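Local structure of ABC transporter, substrate binding protein (Aeropyrum pernix, 3EAF) at residues F139-D149 against A198-N207. The protein probably binds a solute outside the cell and delivers it to an ABC transporter for import, and carries a magnesium ion. Sequence-based numbering, arbitrary orientation.
Sequences FGQGKLALAYD and ADPDYVWCGN
Tyr202 reaches back past the start of strand 142-148 and gives its hydroxyl to the carbonyl of Gly140, just after helix 124-139. Tyr202 OH lies 2.5 Å from Gly140 O, above the carbonyl plane. Phe139 CB sits at the ring edge, 3.8 Å from Tyr202 CE1. Asp201 CB lies over the centre of one ring face. The Asp201 carboxylate takes the amide of Lys143 almost in line: Lys143 N to Asp201 OD2 is 2.8 Å, on the anti lone pair. Lys143 O accepts two donors, Asp201 N and Tyr202 N, the latter at 2.9 Å. A phenylalanine in place of Tyr202 lacks the hydroxyl, so Gly140 O loses this donor and the turn after the helix would probably be less firmly tied.

Further on the strands run parallel, and backbone bonds alternate through Ala145, Trp204 and Ala147 to Gly206. Leu144, Leu146, Tyr202 and Trp204 share one face of the sheet. Leu144 has CG anti to its own amide nitrogen (chi1 174°), which carries CD1 to 3.9 Å from Tyr202 CB. Leu146 CD2 meets Trp204 CB at 3.8 Å, and helix 159-165 packs on both side chains. On the other face Ala145 CB rests 3.9 Å from Pro200 CG. Past the strands, Asn207 OD1 takes Asp149 N in its carbonyl plane at 3.3 Å, while its ND2 binds Leu179 O.

These are neighbouring inner strands of a Rossmann-like lobe of the periplasmic binding protein fold. The Tyr202 hydroxyl as donor, and the Asp201 and Asn207 oxygens as acceptors, are likely to fix the register at the two ends, leaving the middle to backbone bonds and apolar packing.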
loop_
_atom_site.group_PDB
_atom_site.type_symbol
_atom_site.label_atom_id
_atom_site.label_comp_id
_atom_site.label_asym_id
_atom_site.label_seq_id
_atom_site.Cartn_x
_atom_site.Cartn_y
_atom_site.Cartn_z
ATOM N N PHE A 139 5.150 -1.692 24.328
ATOM C CA PHE A 139 6.426 -1.251 24.900
ATOM C C PHE A 139 6.323 -0.037 25.823
ATOM O O PHE A 139 7.308 0.347 26.466
ATOM C CB PHE A 139 7.463 -1.001 23.786
ATOM C CG PHE A 139 7.729 -2.205 22.925
ATOM C CD1 PHE A 139 8.428 -3.296 23.431
ATOM C CD2 PHE A 139 7.277 -2.247 21.608
ATOM C CE1 PHE A 139 8.673 -4.417 22.636
ATOM C CE2 PHE A 139 7.513 -3.353 20.806
ATOM C CZ PHE A 139 8.216 -4.443 21.319
ATOM N N GLY A 140 5.134 0.561 25.879
ATOM C CA GLY A 140 4.877 1.673 26.779
ATOM C C GLY A 140 4.842 3.028 26.096
ATOM O O GLY A 140 5.201 3.167 24.916
ATOM N N GLN A 141 4.401 4.029 26.847
ATOM C CA GLN A 141 4.441 5.408 26.400
ATOM C C GLN A 141 5.903 5.838 26.268
ATOM O O GLN A 141 6.785 5.272 26.919
ATOM C CB GLN A 141 3.659 6.299 27.371
ATOM C CG GLN A 141 2.177 5.929 27.414
ATOM C CD GLN A 141 1.361 6.703 28.435
ATOM O OE1 GLN A 141 1.833 7.665 29.052
ATOM N NE2 GLN A 141 0.109 6.279 28.615
ATOM N N GLY A 142 6.167 6.802 25.393
ATOM C CA GLY A 142 7.542 7.219 25.145
ATOM C C GLY A 142 7.715 8.235 24.040
ATOM O O GLY A 142 6.743 8.786 23.524
ATOM N N LYS A 143 8.972 8.465 23.681
ATOM C CA LYS A 143 9.354 9.494 22.730
ATOM C C LYS A 143 9.423 8.945 21.314
ATOM O O LYS A 143 9.945 7.850 21.090
ATOM C CB LYS A 143 10.703 10.087 23.135
ATOM C CG LYS A 143 10.668 10.861 24.456
ATOM C CD LYS A 143 12.040 11.398 24.805
ATOM C CE LYS A 143 11.996 12.255 26.067
ATOM N NZ LYS A 143 11.506 13.650 25.788
ATOM N N LEU A 144 8.911 9.729 20.366
ATOM C CA LEU A 144 8.790 9.310 18.973
ATOM C C LEU A 144 9.417 10.319 18.011
ATOM O O LEU A 144 9.066 11.490 18.027
ATOM C CB LEU A 144 7.309 9.087 18.618
ATOM C CG LEU A 144 6.861 8.777 17.181
ATOM C CD1 LEU A 144 7.441 7.458 16.674
ATOM C CD2 LEU A 144 5.327 8.764 17.079
ATOM N N ALA A 145 10.336 9.843 17.171
ATOM C CA ALA A 145 10.917 10.647 16.092
ATOM C C ALA A 145 10.288 10.240 14.761
ATOM O O ALA A 145 9.998 9.066 14.553
ATOM C CB ALA A 145 12.430 10.452 16.045
ATOM N N LEU A 146 10.084 11.208 13.870
ATOM C CA LEU A 146 9.464 10.963 12.561
ATOM C C LEU A 146 10.469 11.217 11.440
ATOM O O LEU A 146 10.911 12.352 11.237
ATOM C CB LEU A 146 8.227 11.861 12.363
ATOM C CG LEU A 146 7.146 11.871 13.455
ATOM C CD1 LEU A 146 6.112 12.980 13.202
ATOM C CD2 LEU A 146 6.468 10.509 13.594
ATOM N N ALA A 147 10.836 10.156 10.725
ATOM C CA ALA A 147 11.770 10.270 9.608
ATOM C C ALA A 147 11.026 10.064 8.288
ATOM O O ALA A 147 10.414 9.026 8.072
ATOM C CB ALA A 147 12.905 9.266 9.755
ATOM N N TYR A 148 11.071 11.064 7.418
ATOM C CA TYR A 148 10.360 11.008 6.137
ATOM C C TYR A 148 10.884 12.090 5.203
ATOM O O TYR A 148 11.483 13.069 5.667
ATOM C CB TYR A 148 8.847 11.190 6.352
ATOM C CG TYR A 148 8.496 12.545 6.930
ATOM C CD1 TYR A 148 8.084 13.586 6.100
ATOM C CD2 TYR A 148 8.616 12.800 8.300
ATOM C CE1 TYR A 148 7.781 14.841 6.618
ATOM C CE2 TYR A 148 8.307 14.055 8.830
ATOM C CZ TYR A 148 7.892 15.067 7.980
ATOM O OH TYR A 148 7.580 16.309 8.480
ATOM N N ASP A 149 10.639 11.922 3.901
ATOM C CA ASP A 149 11.024 12.910 2.891
ATOM C C ASP A 149 9.984 14.026 2.801
ATOM O O ASP A 149 8.876 13.826 2.300
ATOM C CB ASP A 149 11.221 12.229 1.523
ATOM C CG ASP A 149 11.919 13.128 0.492
ATOM O OD1 ASP A 149 11.827 14.375 0.583
ATOM O OD2 ASP A 149 12.567 12.571 -0.423
ATOM N N ALA A 198 18.302 13.338 20.358
ATOM C CA ALA A 198 17.003 13.427 21.035
ATOM C C ALA A 198 16.645 12.138 21.783
ATOM O O ALA A 198 15.682 12.106 22.555
ATOM C CB ALA A 198 15.909 13.797 20.043
ATOM N N ASP A 199 17.437 11.090 21.552
ATOM C CA ASP A 199 17.254 9.774 22.180
ATOM C C ASP A 199 15.780 9.292 22.215
ATOM O O ASP A 199 15.215 9.075 23.293
ATOM C CB ASP A 199 17.895 9.755 23.579
ATOM C CG ASP A 199 17.905 8.367 24.210
ATOM O OD1 ASP A 199 18.154 7.368 23.497
ATOM O OD2 ASP A 199 17.662 8.285 25.432
ATOM N N PRO A 200 15.157 9.120 21.028
ATOM C CA PRO A 200 13.778 8.628 21.012
ATOM C C PRO A 200 13.707 7.145 21.379
ATOM O O PRO A 200 14.694 6.421 21.224
ATOM C CB PRO A 200 13.348 8.832 19.556
ATOM C CG PRO A 200 14.614 8.751 18.770
ATOM C CD PRO A 200 15.678 9.346 19.661
ATOM N N ASP A 201 12.555 6.714 21.887
ATOM C CA ASP A 201 12.313 5.303 22.152
ATOM C C ASP A 201 11.860 4.624 20.864
ATOM O O ASP A 201 12.155 3.451 20.638
ATOM C CB ASP A 201 11.230 5.136 23.225
ATOM C CG ASP A 201 11.574 5.853 24.513
ATOM O OD1 ASP A 201 12.516 5.406 25.197
ATOM O OD2 ASP A 201 10.908 6.866 24.832
ATOM N N TYR A 202 11.139 5.382 20.036
ATOM C CA TYR A 202 10.530 4.870 18.819
ATOM C C TYR A 202 10.803 5.792 17.628
ATOM O O TYR A 202 10.784 7.022 17.760
ATOM C CB TYR A 202 9.016 4.700 18.996
ATOM C CG TYR A 202 8.586 4.041 20.297
ATOM C CD1 TYR A 202 8.911 2.714 20.582
ATOM C CD2 TYR A 202 7.828 4.743 21.229
ATOM C CE1 TYR A 202 8.503 2.108 21.787
ATOM C CE2 TYR A 202 7.414 4.153 22.424
ATOM C CZ TYR A 202 7.753 2.842 22.697
ATOM O OH TYR A 202 7.328 2.275 23.887
ATOM N N VAL A 203 11.067 5.183 16.475
ATOM C CA VAL A 203 11.253 5.923 15.220
ATOM C C VAL A 203 10.235 5.449 14.190
ATOM O O VAL A 203 10.108 4.248 13.950
ATOM C CB VAL A 203 12.687 5.752 14.652
ATOM C CG1 VAL A 203 12.813 6.390 13.260
ATOM C CG2 VAL A 203 13.728 6.355 15.597
ATOM N N TRP A 204 9.499 6.398 13.605
ATOM C CA TRP A 204 8.659 6.134 12.431
ATOM C C TRP A 204 9.416 6.477 11.141
ATOM O O TRP A 204 10.095 7.499 11.074
ATOM C CB TRP A 204 7.360 6.946 12.516
ATOM C CG TRP A 204 6.579 7.015 11.227
ATOM C CD1 TRP A 204 6.555 8.052 10.329
ATOM C CD2 TRP A 204 5.717 6.004 10.695
ATOM N NE1 TRP A 204 5.727 7.745 9.273
ATOM C CE2 TRP A 204 5.195 6.497 9.475
ATOM C CE3 TRP A 204 5.329 4.732 11.133
ATOM C CZ2 TRP A 204 4.308 5.757 8.684
ATOM C CZ3 TRP A 204 4.449 3.999 10.350
ATOM C CH2 TRP A 204 3.948 4.514 9.139
ATOM N N CYS A 205 9.321 5.619 10.128
ATOM C CA CYS A 205 9.842 5.972 8.808
ATOM C C CYS A 205 8.766 5.865 7.723
ATOM O O CYS A 205 8.122 4.831 7.585
ATOM C CB CYS A 205 11.075 5.142 8.443
ATOM S SG CYS A 205 11.882 5.724 6.929
ATOM N N GLY A 206 8.601 6.938 6.951
ATOM C CA GLY A 206 7.539 7.018 5.950
ATOM C C GLY A 206 7.930 6.742 4.507
ATOM O O GLY A 206 7.111 6.925 3.610
ATOM N N ASN A 207 9.157 6.265 4.286
ATOM C CA ASN A 207 9.680 6.015 2.938
ATOM C C ASN A 207 9.620 4.527 2.543
ATOM O O ASN A 207 9.165 3.689 3.328
ATOM C CB ASN A 207 11.134 6.506 2.826
ATOM C CG ASN A 207 11.284 8.006 3.041
ATOM O OD1 ASN A 207 10.302 8.745 3.146
ATOM N ND2 ASN A 207 12.532 8.461 3.101
HETATM O O HOH W 1 14.355 14.326 23.942
#